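Local structure of trichosurin (Trichosurus vulpecula, 2RA6) at residues V32-S36 with F143-F147; D37-E42 with E155-D159; A86-K90 with V99-S103. The protein binds 4-ethylphenol inside its beta barrel and, as a dimeric lipocalin of possum milk whey, probably carries small molecules. The protein carries 1 engineered substitution. All blocks are in the same frame, centred on the assembly; numbering follows the deposited sequence.

Contact 1. Residues V32-S36 with F143-F147; sequences VLASS and FEEDF
Ala-34 presses its methyl onto the ring of Phe-147: CB of Ala-34 stands 3.7 Å from the centroid of the Phe-147 ring and only 3° off the ring normal. Such near-axial placement is the evidence for a CH-pi contact over the face. The same ring meets the strand a second way, at its edge, where CZ of Phe-147 comes to 3.3 Å from O of Ser-35 near the ring plane; that oxygen is also the acceptor for ND2 of Asn-156. With CG of Phe-147 anti to its backbone N (chi1 180°), the ring is carried out from the helix to the strand. One helical turn earlier, Phe-143 meets Val-32 obliquely, its CE2 lying 3.6 Å from CG1 of Val-32 as the two side chains slide past each other in opposite directions. These residues are buried and make the tight part.

The loose side is at Glu-144, which is partly exposed: its OE2 only approaches CG2 of Val-32, at 4.2 Å, where the two side chains cross at about a right angle.

The short axes of strand 32-35 and helix 143-147 run parallel, 10.0 Å apart. Strand 121-130 flanks strand 29-35 through backbone bonds and also touches Phe-143; on the other side lies strand 157-159, whose Ile-157 packs against Val-32, Ala-34 and Phe-147.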
# COMPACT_ATOMS: atom_id res chain seq x y z
N VAL B 32 5.42 18.00 3.90
CA VAL B 32 6.49 17.00 3.86
C VAL B 32 6.19 15.96 2.79
O VAL B 32 5.05 15.56 2.59
CB VAL B 32 6.65 16.27 5.22
CG1 VAL B 32 7.92 15.40 5.20
CG2 VAL B 32 6.75 17.29 6.36
N LEU B 33 7.24 15.55 2.08
CA LEU B 33 7.15 14.53 1.05
C LEU B 33 8.17 13.47 1.46
O LEU B 33 9.22 13.80 2.01
CB LEU B 33 7.53 15.10 -0.32
CG LEU B 33 6.59 16.11 -0.98
CD1 LEU B 33 7.23 16.66 -2.25
CD2 LEU B 33 5.26 15.45 -1.29
N ALA B 34 7.86 12.21 1.20
CA ALA B 34 8.78 11.13 1.54
C ALA B 34 8.54 10.04 0.52
O ALA B 34 7.42 9.83 0.07
CB ALA B 34 8.53 10.62 2.95
N SER B 35 9.61 9.35 0.13
CA SER B 35 9.45 8.30 -0.85
C SER B 35 10.54 7.26 -0.77
O SER B 35 11.64 7.52 -0.30
CB SER B 35 9.45 8.89 -2.26
OG SER B 35 9.28 7.88 -3.25
N SER B 36 10.20 6.07 -1.25
CA SER B 36 11.14 4.96 -1.30
C SER B 36 12.19 5.28 -2.36
O SER B 36 13.30 4.74 -2.33
CB SER B 36 10.40 3.66 -1.62
OG SER B 36 9.54 3.82 -2.73
N PHE B 143 5.14 11.62 11.51
CA PHE B 143 5.09 11.26 10.10
C PHE B 143 6.45 10.74 9.64
O PHE B 143 6.55 9.69 9.00
CB PHE B 143 4.73 12.50 9.27
CG PHE B 143 4.75 12.27 7.78
CD1 PHE B 143 3.67 11.68 7.13
CD2 PHE B 143 5.83 12.70 7.02
CE1 PHE B 143 3.67 11.52 5.74
CE2 PHE B 143 5.84 12.55 5.63
CZ PHE B 143 4.77 11.96 4.99
N GLU B 144 7.49 11.48 9.98
CA GLU B 144 8.85 11.12 9.60
C GLU B 144 9.33 9.82 10.24
O GLU B 144 9.96 8.99 9.57
CB GLU B 144 9.80 12.28 9.92
CG GLU B 144 9.66 13.41 8.90
CD GLU B 144 10.17 14.74 9.40
OE1 GLU B 144 11.14 14.76 10.18
OE2 GLU B 144 9.60 15.78 8.99
N GLU B 145 9.02 9.62 11.51
CA GLU B 145 9.43 8.40 12.20
C GLU B 145 8.67 7.20 11.65
O GLU B 145 9.24 6.11 11.51
CB GLU B 145 9.19 8.52 13.71
CG GLU B 145 9.98 9.64 14.36
CD GLU B 145 9.87 9.63 15.86
OE1 GLU B 145 8.74 9.45 16.37
OE2 GLU B 145 10.90 9.81 16.54
N ASP B 146 7.39 7.38 11.33
CA ASP B 146 6.62 6.27 10.78
C ASP B 146 7.22 5.83 9.45
O ASP B 146 7.23 4.64 9.13
CB ASP B 146 5.16 6.66 10.58
CG ASP B 146 4.40 6.76 11.88
OD1 ASP B 146 4.81 6.09 12.86
OD2 ASP B 146 3.40 7.49 11.93
N PHE B 147 7.71 6.80 8.69
CA PHE B 147 8.33 6.50 7.41
C PHE B 147 9.64 5.74 7.63
O PHE B 147 9.85 4.68 7.04
CB PHE B 147 8.60 7.80 6.64
CG PHE B 147 9.24 7.58 5.30
CD1 PHE B 147 8.53 7.00 4.25
CD2 PHE B 147 10.56 7.96 5.09
CE1 PHE B 147 9.14 6.79 3.01
CE2 PHE B 147 11.17 7.76 3.85
CZ PHE B 147 10.46 7.17 2.81

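Contact 2. Residues D37-E42 with E155-D159; sequences DRSLIE and ENILD. With ZN (zinc ion), chain L.
Ile-41 and Leu-158 meet through different first torsions: CG1 of Ile-41 sits between its backbone N and carbonyl carbon (chi1 53°), whereas CG of Leu-158 lies opposite its carbonyl carbon (chi1 -62°). The two side chains approach at a slant, with CG1 of Ile-41 3.8 Å from CD1 of Leu-158. That methyl also reaches the loop backbone, where CD1 of Leu-158 is 3.5 Å from O of Ile-41, an oxygen that accepts a hydrogen bond from Arg-48.

The polar half is bridged by water. Arg-38, its chain bent at chi2 and chi3, gives NE to a water at 2.8 Å that lies at the edge of the guanidinium, in its plane; the same water donates to OD1 of Asn-156 at 2.9 Å. Glu-42 comes over a face of that guanidinium, and the pairing of NH1 of Arg-38 with OE1 of Glu-42 at 3.3 Å is one of charge alone. The amide of Asn-156 is divided, since its ND2 bonds O of Ser-35.

Away from the contact, OD2 of Asp-37 binds zinc at 2.0 Å, while OD1 of Asp-37 takes the hydroxyl OG of Ser-39 at 2.7 Å, from above the carboxylate plane. The N-H of Ser-39 adds a weak bond to that oxygen. An alanine here removes the hydroxyl, and the Asp-37 carboxylate, left with the weak backbone bond on OD1, would probably turn more easily at the metal.

The setting is that of the lipocalin fold: the short strand 157-159 after helix 137-148 lies antiparallel beside strand 29-35, as Leu-158 bonded to Leu-33 attests, and the loop leaving that first strand packs on it here.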
# COMPACT_ATOMS: atom_id res chain seq x y z
N ASP B 37 11.84 6.15 -3.30
CA ASP B 37 12.75 6.58 -4.36
C ASP B 37 12.80 8.10 -4.33
O ASP B 37 11.89 8.77 -4.81
CB ASP B 37 12.26 6.11 -5.73
CG ASP B 37 13.28 6.33 -6.83
OD1 ASP B 37 13.97 7.37 -6.81
OD2 ASP B 37 13.39 5.47 -7.72
N ARG B 38 13.87 8.65 -3.76
CA ARG B 38 14.00 10.09 -3.63
C ARG B 38 13.89 10.87 -4.93
O ARG B 38 13.42 12.01 -4.93
CB ARG B 38 15.31 10.46 -2.92
CG ARG B 38 15.39 11.94 -2.54
CD ARG B 38 16.21 12.16 -1.28
NE ARG B 38 17.62 11.82 -1.45
CZ ARG B 38 18.52 12.63 -1.99
NH1 ARG B 38 18.17 13.83 -2.43
NH2 ARG B 38 19.79 12.23 -2.10
N SER B 39 14.33 10.29 -6.04
CA SER B 39 14.26 10.99 -7.32
C SER B 39 12.82 11.35 -7.66
O SER B 39 12.57 12.32 -8.37
CB SER B 39 14.86 10.15 -8.45
OG SER B 39 13.98 9.12 -8.87
N LEU B 40 11.87 10.58 -7.15
CA LEU B 40 10.46 10.84 -7.42
C LEU B 40 9.96 12.15 -6.82
O LEU B 40 9.02 12.74 -7.35
CB LEU B 40 9.59 9.70 -6.88
CG LEU B 40 9.75 8.34 -7.55
CD1 LEU B 40 8.86 7.33 -6.83
CD2 LEU B 40 9.37 8.44 -9.02
N ILE B 41 10.58 12.59 -5.73
CA ILE B 41 10.15 13.82 -5.08
C ILE B 41 11.16 14.96 -5.12
O ILE B 41 10.92 16.02 -4.55
CB ILE B 41 9.72 13.56 -3.61
CG1 ILE B 41 10.83 12.83 -2.85
CG2 ILE B 41 8.43 12.74 -3.60
CD1 ILE B 41 10.54 12.67 -1.35
N GLU B 42 12.28 14.74 -5.79
CA GLU B 42 13.30 15.77 -5.93
C GLU B 42 12.92 16.61 -7.14
O GLU B 42 11.92 16.33 -7.81
CB GLU B 42 14.68 15.14 -6.18
CG GLU B 42 15.26 14.38 -5.01
CD GLU B 42 16.63 13.80 -5.31
OE1 GLU B 42 17.56 14.58 -5.60
OE2 GLU B 42 16.78 12.56 -5.27
N GLU B 155 17.22 10.71 4.77
CA GLU B 155 17.50 11.48 3.56
C GLU B 155 16.38 11.39 2.52
O GLU B 155 16.32 12.22 1.61
CB GLU B 155 18.81 10.99 2.93
CG GLU B 155 20.02 11.19 3.82
CD GLU B 155 21.24 10.44 3.31
OE1 GLU B 155 21.18 9.19 3.25
OE2 GLU B 155 22.24 11.10 2.97
N ASN B 156 15.51 10.40 2.66
CA ASN B 156 14.40 10.22 1.72
C ASN B 156 13.17 11.01 2.12
O ASN B 156 12.10 10.85 1.52
CB ASN B 156 14.06 8.74 1.60
CG ASN B 156 14.98 8.01 0.64
OD1 ASN B 156 16.19 8.24 0.64
ND2 ASN B 156 14.42 7.12 -0.16
N ILE B 157 13.32 11.85 3.13
CA ILE B 157 12.23 12.70 3.61
C ILE B 157 12.60 14.13 3.25
O ILE B 157 13.72 14.58 3.51
CB ILE B 157 12.08 12.60 5.14
CG1 ILE B 157 11.67 11.18 5.53
CG2 ILE B 157 11.05 13.62 5.62
CD1 ILE B 157 11.75 10.91 7.02
N LEU B 158 11.67 14.84 2.63
CA LEU B 158 11.90 16.23 2.25
C LEU B 158 10.86 17.12 2.90
O LEU B 158 9.69 17.08 2.54
CB LEU B 158 11.84 16.40 0.74
CG LEU B 158 12.88 15.62 -0.07
CD1 LEU B 158 12.68 15.88 -1.56
CD2 LEU B 158 14.28 16.04 0.36
N ASP B 159 11.29 17.92 3.88
CA ASP B 159 10.39 18.85 4.55
C ASP B 159 10.46 20.09 3.68
O ASP B 159 11.46 20.80 3.70
CB ASP B 159 10.92 19.17 5.95
CG ASP B 159 10.02 20.11 6.72
OD1 ASP B 159 9.29 20.90 6.08
OD2 ASP B 159 10.06 20.08 7.97
ZN ZN L . 14.55 5.69 -9.33
O HOH W 1 18.45 9.15 -1.01

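Contact 3. Residues A86-K90 with V99-S103; sequences ARQFK and VYYES. Engineered in segment 99-103: Glu-102 (natural residue Gly).
Arg-87, Phe-89, Val-99 and Tyr-101 supply the backbone bonds of an antiparallel beta hairpin in the lipocalin barrel. Phe-89 and Val-99 form a hydrogen-bonded pair: N of Phe-89 meets O of Val-99 at 2.8 Å, and N of Val-99 returns to O of Phe-89 at 2.8 Å with an N-H...O angle of 173°. Beyond them, N of Tyr-101 bonds O of Arg-87 at 2.9 Å.

Gln-88 and Tyr-100 are the non-hydrogen-bonded pair, side by side. Gln-88 reaches along the ring because its CG is anti to the backbone N (chi1 -169°) and the chain stays extended; CG lies 4.0 Å from the centroid of the Tyr-100 ring, over its face, while NH1 of Arg-87 reaches the ring edge. The Tyr-100 ring also stacks on Tyr-100 of the second subunit, so this face of the hairpin belongs to the dimer interface. Phe-89 and Val-99 point to the other face, with the Val-99 side chain about 5 Å from the bound 4-ethylphenol.

Further out, a water accepts a weak bond from NH1 of Arg-87 and donates to the engineered Glu-102, whose OE2 also receives NE2 of Gln-88 of the second subunit. Another water donates to OE1 of Gln-88 at 2.6 Å and accepts from OH of Tyr-100 at 3.0 Å.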
# COMPACT_ATOMS: atom_id res chain seq x y z
N ALA B 86 -13.46 2.50 2.16
CA ALA B 86 -13.35 3.88 2.60
C ALA B 86 -11.88 4.27 2.72
O ALA B 86 -11.02 3.42 2.94
CB ALA B 86 -14.05 4.06 3.95
N ARG B 87 -11.62 5.56 2.55
CA ARG B 87 -10.28 6.13 2.63
C ARG B 87 -9.28 5.58 1.62
O ARG B 87 -8.10 5.92 1.65
CB ARG B 87 -9.71 5.98 4.05
CG ARG B 87 -9.09 4.64 4.36
CD ARG B 87 -8.70 4.54 5.83
NE ARG B 87 -8.04 3.27 6.11
CZ ARG B 87 -6.86 2.92 5.62
NH1 ARG B 87 -6.20 3.75 4.81
NH2 ARG B 87 -6.33 1.75 5.93
N GLN B 88 -9.75 4.72 0.72
CA GLN B 88 -8.89 4.17 -0.32
C GLN B 88 -9.36 4.71 -1.67
O GLN B 88 -10.55 4.70 -1.97
CB GLN B 88 -8.95 2.64 -0.35
CG GLN B 88 -7.88 2.02 -1.24
CD GLN B 88 -7.99 0.52 -1.34
OE1 GLN B 88 -8.36 -0.15 -0.37
NE2 GLN B 88 -7.66 -0.03 -2.50
N PHE B 89 -8.42 5.18 -2.48
CA PHE B 89 -8.75 5.75 -3.78
C PHE B 89 -7.84 5.19 -4.86
O PHE B 89 -6.81 4.59 -4.57
CB PHE B 89 -8.60 7.27 -3.73
CG PHE B 89 -9.40 7.92 -2.64
CD1 PHE B 89 -10.69 8.38 -2.89
CD2 PHE B 89 -8.88 8.04 -1.36
CE1 PHE B 89 -11.45 8.95 -1.87
CE2 PHE B 89 -9.63 8.60 -0.33
CZ PHE B 89 -10.92 9.06 -0.59
N LYS B 90 -8.25 5.38 -6.11
CA LYS B 90 -7.45 4.93 -7.24
C LYS B 90 -7.10 6.16 -8.08
O LYS B 90 -7.96 7.01 -8.34
CB LYS B 90 -8.24 3.92 -8.09
CG LYS B 90 -9.64 4.36 -8.46
CD LYS B 90 -10.39 3.24 -9.16
CE LYS B 90 -11.84 3.63 -9.44
NZ LYS B 90 -12.57 2.54 -10.15
N VAL B 99 -4.20 4.81 -3.45
CA VAL B 99 -4.02 5.93 -2.53
C VAL B 99 -4.78 5.72 -1.23
O VAL B 99 -5.97 5.42 -1.25
CB VAL B 99 -4.53 7.23 -3.18
CG1 VAL B 99 -4.28 8.41 -2.25
CG2 VAL B 99 -3.84 7.45 -4.53
N TYR B 100 -4.09 5.89 -0.11
CA TYR B 100 -4.74 5.74 1.19
C TYR B 100 -4.67 7.03 1.99
O TYR B 100 -3.61 7.65 2.10
CB TYR B 100 -4.11 4.60 2.00
CG TYR B 100 -4.33 3.22 1.43
CD1 TYR B 100 -3.50 2.72 0.43
CD2 TYR B 100 -5.37 2.42 1.89
CE1 TYR B 100 -3.70 1.44 -0.10
CE2 TYR B 100 -5.58 1.15 1.37
CZ TYR B 100 -4.75 0.66 0.38
OH TYR B 100 -4.96 -0.59 -0.14
N TYR B 101 -5.80 7.43 2.54
CA TYR B 101 -5.89 8.64 3.35
C TYR B 101 -5.91 8.28 4.84
O TYR B 101 -6.56 7.32 5.24
CB TYR B 101 -7.16 9.41 3.01
CG TYR B 101 -7.56 10.44 4.05
CD1 TYR B 101 -6.87 11.65 4.17
CD2 TYR B 101 -8.63 10.21 4.91
CE1 TYR B 101 -7.24 12.59 5.13
CE2 TYR B 101 -9.01 11.14 5.87
CZ TYR B 101 -8.31 12.33 5.97
OH TYR B 101 -8.70 13.28 6.89
N GLU B 102 -5.20 9.07 5.65
CA GLU B 102 -5.15 8.87 7.10
C GLU B 102 -5.00 10.22 7.80
O GLU B 102 -4.37 11.13 7.27
CB GLU B 102 -3.95 8.00 7.50
CG GLU B 102 -3.82 6.67 6.77
CD GLU B 102 -2.61 5.87 7.26
OE1 GLU B 102 -1.52 6.46 7.42
OE2 GLU B 102 -2.75 4.65 7.46
N SER B 103 -5.58 10.34 8.99
CA SER B 103 -5.45 11.55 9.81
C SER B 103 -6.17 11.43 11.14
O SER B 103 -7.36 11.15 11.18
CB SER B 103 -5.97 12.81 9.11
OG SER B 103 -5.78 13.94 9.96
O HOH W 2 -3.70 3.51 5.32
O HOH W 3 -7.28 -2.08 0.92

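Contacts 1 and 2 are neighbours, their centres 9 Å apart, and they interlock along the chain: 32-36 runs straight into 37-42, and 143-147 precedes 155-159. Strands 29-35 and 157-159 are adjacent in the sheet, where N of Leu-158 lies 2.7 Å from O of Leu-33, so the first strand gathers both the helix and the chain that follows it. Contact 3 falls within the sequence spanned by both, on the same antiparallel sheet, but its centre is 16 Å from that of contact 1 and 21 Å from that of contact 2, across the chain's centre from the latter. One wall carries helix and loop; the other, at contact 3, has one face near the ligand and the other against the partner subunit.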